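Local coordinates for protein endosialidase (Enterobacteria phage phi92, PDB 4HIZ) that probably cleaves alpha-2,8- and alpha-2,9-linked sialic acid polymers as a trimeric phage endosialidase, at residues N427-C439 / Q454-V468. Sequence-based numbering, arbitrary orientation.
Sequences NRYKGTYPRTFMC and QWFNITDQIYQGHIV. With EDO (1,2-ethanediol), chain O.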
loop_
_atom_site.group_PDB
_atom_site.type_symbol
_atom_site.label_atom_id
_atom_site.label_comp_id
_atom_site.label_asym_id
_atom_site.label_seq_id
_atom_site.Cartn_x
_atom_site.Cartn_y
_atom_site.Cartn_z
ATOM N N ASN A 427 -3.157 -15.518 -32.472
ATOM C CA ASN A 427 -4.486 -15.630 -31.848
ATOM C C ASN A 427 -4.714 -14.430 -30.935
ATOM O O ASN A 427 -4.735 -14.567 -29.696
ATOM C CB ASN A 427 -4.536 -16.927 -31.039
ATOM C CG ASN A 427 -5.890 -17.191 -30.407
ATOM O OD1 ASN A 427 -6.943 -16.744 -30.922
ATOM N ND2 ASN A 427 -5.883 -17.931 -29.291
ATOM N N ARG A 428 -4.897 -13.251 -31.522
ATOM C CA ARG A 428 -4.960 -12.025 -30.737
ATOM C C ARG A 428 -6.399 -11.512 -30.704
ATOM O O ARG A 428 -7.305 -12.082 -31.366
ATOM C CB ARG A 428 -4.028 -10.969 -31.357
ATOM C CG ARG A 428 -2.596 -11.477 -31.529
ATOM C CD ARG A 428 -1.928 -11.809 -30.130
ATOM N NE ARG A 428 -0.663 -12.510 -30.389
ATOM C CZ ARG A 428 0.500 -11.897 -30.610
ATOM N NH1 ARG A 428 0.604 -10.572 -30.478
ATOM N NH2 ARG A 428 1.572 -12.614 -30.924
ATOM N N TYR A 429 -6.607 -10.438 -29.935
ATOM C CA TYR A 429 -7.890 -9.706 -29.911
ATOM C C TYR A 429 -8.983 -10.417 -29.126
ATOM O O TYR A 429 -10.157 -10.073 -29.255
ATOM C CB TYR A 429 -8.371 -9.343 -31.329
ATOM C CG TYR A 429 -7.359 -8.594 -32.146
ATOM C CD1 TYR A 429 -6.986 -7.286 -31.817
ATOM C CD2 TYR A 429 -6.780 -9.186 -33.258
ATOM C CE1 TYR A 429 -6.083 -6.565 -32.615
ATOM C CE2 TYR A 429 -5.873 -8.489 -34.048
ATOM C CZ TYR A 429 -5.525 -7.192 -33.717
ATOM O OH TYR A 429 -4.636 -6.496 -34.504
ATOM N N LYS A 430 -8.589 -11.385 -28.293
ATOM C CA LYS A 430 -9.502 -11.970 -27.306
ATOM C C LYS A 430 -8.659 -12.432 -26.142
ATOM O O LYS A 430 -7.449 -12.734 -26.317
ATOM C CB LYS A 430 -10.256 -13.177 -27.859
ATOM C CG LYS A 430 -9.370 -14.338 -28.228
ATOM C CD LYS A 430 -10.164 -15.495 -28.762
ATOM C CE LYS A 430 -10.753 -15.117 -30.095
ATOM N NZ LYS A 430 -11.576 -16.197 -30.712
ATOM N N GLY A 431 -9.264 -12.496 -24.951
ATOM C CA GLY A 431 -8.489 -12.933 -23.790
ATOM C C GLY A 431 -8.168 -14.420 -23.892
ATOM O O GLY A 431 -9.018 -15.229 -24.259
ATOM N N THR A 432 -6.940 -14.813 -23.546
ATOM C CA THR A 432 -6.551 -16.233 -23.649
ATOM C C THR A 432 -5.558 -16.564 -22.535
ATOM O O THR A 432 -5.149 -15.662 -21.785
ATOM C CB THR A 432 -5.825 -16.576 -24.991
ATOM O OG1 THR A 432 -4.515 -15.991 -24.978
ATOM C CG2 THR A 432 -6.630 -16.053 -26.209
ATOM N N TYR A 433 -5.210 -17.851 -22.412
ATOM C CA TYR A 433 -4.249 -18.307 -21.398
ATOM C C TYR A 433 -3.008 -18.890 -22.088
ATOM O O TYR A 433 -2.902 -20.114 -22.287
ATOM C CB TYR A 433 -4.893 -19.398 -20.554
ATOM C CG TYR A 433 -6.006 -18.934 -19.648
ATOM C CD1 TYR A 433 -5.709 -18.327 -18.409
ATOM C CD2 TYR A 433 -7.336 -19.142 -19.988
ATOM C CE1 TYR A 433 -6.723 -17.946 -17.517
ATOM C CE2 TYR A 433 -8.362 -18.763 -19.097
ATOM C CZ TYR A 433 -8.037 -18.156 -17.881
ATOM O OH TYR A 433 -9.034 -17.775 -16.993
ATOM N N PRO A 434 -2.077 -18.010 -22.473
ATOM C CA PRO A 434 -0.826 -18.517 -23.071
ATOM C C PRO A 434 -0.030 -19.418 -22.137
ATOM O O PRO A 434 0.093 -19.161 -20.914
ATOM C CB PRO A 434 -0.041 -17.241 -23.401
ATOM C CG PRO A 434 -0.658 -16.150 -22.441
ATOM C CD PRO A 434 -2.113 -16.546 -22.370
ATOM N N ARG A 435 0.533 -20.466 -22.731
ATOM C CA ARG A 435 1.385 -21.442 -22.034
ATOM C C ARG A 435 2.845 -21.016 -21.948
ATOM O O ARG A 435 3.398 -20.475 -22.920
ATOM C CB ARG A 435 1.351 -22.775 -22.802
ATOM C CG ARG A 435 -0.053 -23.458 -22.762
ATOM C CD ARG A 435 -0.174 -24.513 -23.881
ATOM N NE ARG A 435 -0.087 -23.869 -25.199
ATOM C CZ ARG A 435 0.005 -24.520 -26.354
ATOM N NH1 ARG A 435 0.019 -25.852 -26.405
ATOM N NH2 ARG A 435 0.111 -23.819 -27.468
ATOM N N THR A 436 3.446 -21.268 -20.787
ATOM C CA THR A 436 4.895 -21.158 -20.621
ATOM C C THR A 436 5.511 -22.543 -20.628
ATOM O O THR A 436 4.980 -23.468 -20.003
ATOM C CB THR A 436 5.198 -20.424 -19.306
ATOM O OG1 THR A 436 4.974 -19.029 -19.528
ATOM C CG2 THR A 436 6.692 -20.633 -18.821
ATOM N N PHE A 437 6.674 -22.678 -21.281
ATOM C CA PHE A 437 7.318 -23.971 -21.427
ATOM C C PHE A 437 8.772 -23.948 -20.982
ATOM O O PHE A 437 9.426 -22.928 -21.001
ATOM C CB PHE A 437 7.356 -24.373 -22.906
ATOM C CG PHE A 437 5.996 -24.587 -23.520
ATOM C CD1 PHE A 437 5.389 -25.840 -23.446
ATOM C CD2 PHE A 437 5.349 -23.538 -24.206
ATOM C CE1 PHE A 437 4.134 -26.068 -24.031
ATOM C CE2 PHE A 437 4.063 -23.749 -24.782
ATOM C CZ PHE A 437 3.481 -25.017 -24.714
ATOM N N MET A 438 9.259 -25.108 -20.593
ATOM C CA MET A 438 10.652 -25.285 -20.210
ATOM C C MET A 438 11.115 -26.576 -20.861
ATOM O O MET A 438 10.388 -27.565 -20.896
ATOM C CB MET A 438 10.764 -25.398 -18.684
ATOM C CG MET A 438 12.227 -25.558 -18.197
ATOM S SD MET A 438 12.261 -25.892 -16.410
ATOM C CE MET A 438 11.781 -27.631 -16.313
ATOM N N CYS A 439 12.360 -26.600 -21.329
ATOM C CA CYS A 439 12.985 -27.877 -21.681
ATOM C C CYS A 439 14.345 -27.964 -20.999
ATOM O O CYS A 439 14.884 -26.954 -20.497
ATOM C CB CYS A 439 13.099 -28.091 -23.210
ATOM S SG CYS A 439 14.238 -26.986 -24.070
ATOM N N GLN A 454 11.657 -32.395 -25.489
ATOM C CA GLN A 454 10.467 -32.481 -24.660
ATOM C C GLN A 454 10.255 -31.119 -23.992
ATOM O O GLN A 454 10.966 -30.748 -23.051
ATOM C CB GLN A 454 10.629 -33.583 -23.618
ATOM C CG GLN A 454 9.389 -33.711 -22.750
ATOM C CD GLN A 454 9.399 -34.933 -21.869
ATOM O OE1 GLN A 454 10.456 -35.485 -21.572
ATOM N NE2 GLN A 454 8.213 -35.381 -21.466
ATOM N N TRP A 455 9.289 -30.361 -24.495
ATOM C CA TRP A 455 8.893 -29.125 -23.829
ATOM C C TRP A 455 7.800 -29.385 -22.793
ATOM O O TRP A 455 6.786 -30.046 -23.083
ATOM C CB TRP A 455 8.327 -28.150 -24.855
ATOM C CG TRP A 455 9.332 -27.547 -25.833
ATOM C CD1 TRP A 455 9.477 -27.845 -27.183
ATOM C CD2 TRP A 455 10.208 -26.460 -25.565
ATOM N NE1 TRP A 455 10.431 -27.024 -27.739
ATOM C CE2 TRP A 455 10.883 -26.154 -26.777
ATOM C CE3 TRP A 455 10.485 -25.706 -24.421
ATOM C CZ2 TRP A 455 11.811 -25.119 -26.873
ATOM C CZ3 TRP A 455 11.396 -24.681 -24.502
ATOM C CH2 TRP A 455 12.069 -24.388 -25.726
ATOM N N PHE A 456 8.027 -28.883 -21.578
ATOM C CA PHE A 456 7.062 -29.010 -20.495
ATOM C C PHE A 456 6.327 -27.688 -20.297
ATOM O O PHE A 456 6.953 -26.666 -20.049
ATOM C CB PHE A 456 7.807 -29.321 -19.185
ATOM C CG PHE A 456 8.538 -30.646 -19.183
ATOM C CD1 PHE A 456 7.892 -31.801 -18.726
ATOM C CD2 PHE A 456 9.893 -30.718 -19.538
ATOM C CE1 PHE A 456 8.552 -33.031 -18.687
ATOM C CE2 PHE A 456 10.567 -31.940 -19.503
ATOM C CZ PHE A 456 9.909 -33.085 -19.066
ATOM N N ASN A 457 4.998 -27.722 -20.399
ATOM C CA ASN A 457 4.156 -26.584 -20.002
ATOM C C ASN A 457 4.099 -26.576 -18.473
ATOM O O ASN A 457 3.496 -27.485 -17.862
ATOM C CB ASN A 457 2.761 -26.784 -20.632
ATOM C CG ASN A 457 1.763 -25.683 -20.278
ATOM O OD1 ASN A 457 2.113 -24.544 -19.844
ATOM N ND2 ASN A 457 0.506 -26.022 -20.430
ATOM N N ILE A 458 4.773 -25.591 -17.868
ATOM C CA ILE A 458 4.965 -25.550 -16.406
ATOM C C ILE A 458 4.057 -24.536 -15.682
ATOM O O ILE A 458 3.893 -24.611 -14.452
ATOM C CB ILE A 458 6.425 -25.217 -16.070
ATOM C CG1 ILE A 458 6.935 -24.014 -16.904
ATOM C CG2 ILE A 458 7.294 -26.432 -16.400
ATOM C CD1 ILE A 458 8.209 -23.376 -16.295
ATOM N N THR A 459 3.499 -23.581 -16.434
ATOM C CA THR A 459 2.575 -22.576 -15.869
ATOM C C THR A 459 1.863 -21.902 -17.038
ATOM O O THR A 459 2.374 -21.944 -18.159
ATOM C CB THR A 459 3.316 -21.508 -14.993
ATOM O OG1 THR A 459 2.385 -20.488 -14.610
ATOM C CG2 THR A 459 4.453 -20.841 -15.778
ATOM N N ASP A 460 0.665 -21.354 -16.799
ATOM C CA ASP A 460 -0.062 -20.617 -17.825
ATOM C C ASP A 460 -0.310 -19.193 -17.340
ATOM O O ASP A 460 -0.735 -18.979 -16.177
ATOM C CB ASP A 460 -1.462 -21.218 -18.062
ATOM C CG ASP A 460 -1.457 -22.534 -18.857
ATOM O OD1 ASP A 460 -0.391 -22.984 -19.320
ATOM O OD2 ASP A 460 -2.572 -23.105 -19.032
ATOM N N GLN A 461 -0.138 -18.246 -18.252
ATOM C CA GLN A 461 -0.315 -16.817 -18.013
ATOM C C GLN A 461 -1.640 -16.363 -18.632
ATOM O O GLN A 461 -2.396 -17.185 -19.167
ATOM C CB GLN A 461 0.859 -16.064 -18.674
ATOM C CG GLN A 461 2.079 -16.033 -17.746
ATOM C CD GLN A 461 2.470 -17.404 -17.218
ATOM O OE1 GLN A 461 2.996 -18.258 -17.972
ATOM N NE2 GLN A 461 2.230 -17.634 -15.907
ATOM N N ILE A 462 -1.878 -15.056 -18.602
ATOM C CA ILE A 462 -3.039 -14.460 -19.269
ATOM C C ILE A 462 -2.577 -13.414 -20.288
ATOM O O ILE A 462 -1.711 -12.592 -20.001
ATOM C CB ILE A 462 -3.976 -13.784 -18.217
ATOM C CG1 ILE A 462 -4.660 -14.860 -17.353
ATOM C CG2 ILE A 462 -5.032 -12.858 -18.903
ATOM C CD1 ILE A 462 -5.317 -14.258 -16.063
ATOM N N TYR A 463 -3.215 -13.440 -21.461
ATOM C CA TYR A 463 -3.106 -12.390 -22.458
ATOM C C TYR A 463 -4.462 -11.668 -22.428
ATOM O O TYR A 463 -5.518 -12.299 -22.627
ATOM C CB TYR A 463 -2.844 -13.036 -23.841
ATOM C CG TYR A 463 -3.163 -12.153 -25.035
ATOM C CD1 TYR A 463 -2.405 -11.019 -25.326
ATOM C CD2 TYR A 463 -4.249 -12.450 -25.848
ATOM C CE1 TYR A 463 -2.700 -10.189 -26.411
ATOM C CE2 TYR A 463 -4.550 -11.646 -26.963
ATOM C CZ TYR A 463 -3.792 -10.518 -27.233
ATOM O OH TYR A 463 -4.124 -9.711 -28.290
ATOM N N GLN A 464 -4.442 -10.360 -22.173
ATOM C CA GLN A 464 -5.709 -9.626 -21.874
ATOM C C GLN A 464 -6.628 -9.560 -23.133
ATOM O O GLN A 464 -7.828 -9.787 -23.043
ATOM C CB GLN A 464 -5.408 -8.220 -21.368
ATOM C CG GLN A 464 -6.632 -7.472 -20.755
ATOM C CD GLN A 464 -7.571 -6.904 -21.783
ATOM O OE1 GLN A 464 -7.136 -6.362 -22.801
ATOM N NE2 GLN A 464 -8.877 -6.966 -21.498
ATOM N N GLY A 465 -6.067 -9.241 -24.312
ATOM C CA GLY A 465 -6.856 -9.352 -25.542
ATOM C C GLY A 465 -7.399 -8.092 -26.201
ATOM O O GLY A 465 -7.799 -8.172 -27.365
ATOM N N HIS A 466 -7.439 -6.935 -25.532
ATOM C CA HIS A 466 -8.057 -5.759 -26.173
ATOM C C HIS A 466 -7.077 -4.902 -26.960
ATOM O O HIS A 466 -7.471 -3.892 -27.547
ATOM C CB HIS A 466 -8.789 -4.856 -25.181
ATOM C CG HIS A 466 -9.984 -5.484 -24.531
ATOM N ND1 HIS A 466 -10.785 -4.778 -23.660
ATOM C CD2 HIS A 466 -10.549 -6.718 -24.651
ATOM C CE1 HIS A 466 -11.786 -5.548 -23.255
ATOM N NE2 HIS A 466 -11.658 -6.735 -23.823
ATOM N N ILE A 467 -5.812 -5.311 -26.987
ATOM C CA ILE A 467 -4.837 -4.790 -27.971
ATOM C C ILE A 467 -4.056 -5.970 -28.528
ATOM O O ILE A 467 -4.014 -7.048 -27.916
ATOM C CB ILE A 467 -3.864 -3.702 -27.414
ATOM C CG1 ILE A 467 -2.874 -4.274 -26.375
ATOM C CG2 ILE A 467 -4.621 -2.493 -26.850
ATOM C CD1 ILE A 467 -1.860 -3.220 -25.931
ATOM N N VAL A 468 -3.462 -5.774 -29.704
ATOM C CA VAL A 468 -2.813 -6.874 -30.399
ATOM C C VAL A 468 -1.529 -7.264 -29.675
ATOM O O VAL A 468 -1.157 -8.439 -29.681
ATOM C CB VAL A 468 -2.496 -6.515 -31.876
ATOM C CG1 VAL A 468 -1.372 -5.465 -31.951
ATOM C CG2 VAL A 468 -2.119 -7.778 -32.627
HETATM C C1 EDO O . 5.267 -11.170 -32.810
HETATM O O1 EDO O . 4.775 -9.912 -33.270
HETATM C C2 EDO O . 5.265 -11.131 -31.300
HETATM O O2 EDO O . 3.925 -10.878 -30.884
HETATM O O HOH W 1 -3.770 -22.685 -21.576
#
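Tyr-463 lays its ring into the bend of 428-432. Its CG, anti to the backbone N (chi1 160°), carries the ring toward that bend, where Tyr-463 OH accepts a nearly straight hydrogen bond from Tyr-429 N at the ring edge (3.1 Å). Arg-428 arches over the hydroxyl, CB 3.3 Å from Tyr-463 OH, and its bent chain brings NH1 to Val-468 O (2.9 Å), in the guanidinium plane, while NE makes a salt bridge with Glu-419. Val-468 lies alongside Tyr-429, its CB 3.4 Å from Tyr-429 OH. Side-chain-less Gly-465 lets the backbone at Lys-430 and Gly-431 come close, CA of Lys-430 and Gly-465 4.1 Å apart. Pro-434 fits CD against Tyr-463 N (3.4 Å). Farther along, antiparallel strands 435-439 and 456-460 pair; Thr-436 OG1 donates to Gln-461 OE1 (2.6 Å), whose NE2 grips Thr-459 OG1. Cys-439 sets SG over one face of the Trp-455 six-membered ring, 3.8 Å from its centroid, while Phe-437 CB meets the same indole obliquely. The paired strands belong to the catalytic beta-propeller domain, between strands 61-64 and 407-413, with Thr-436 and Gln-461 packed on Phe-488 of strand 483-490; Asp-460 forms a salt bridge with Arg-532 of the second subunit.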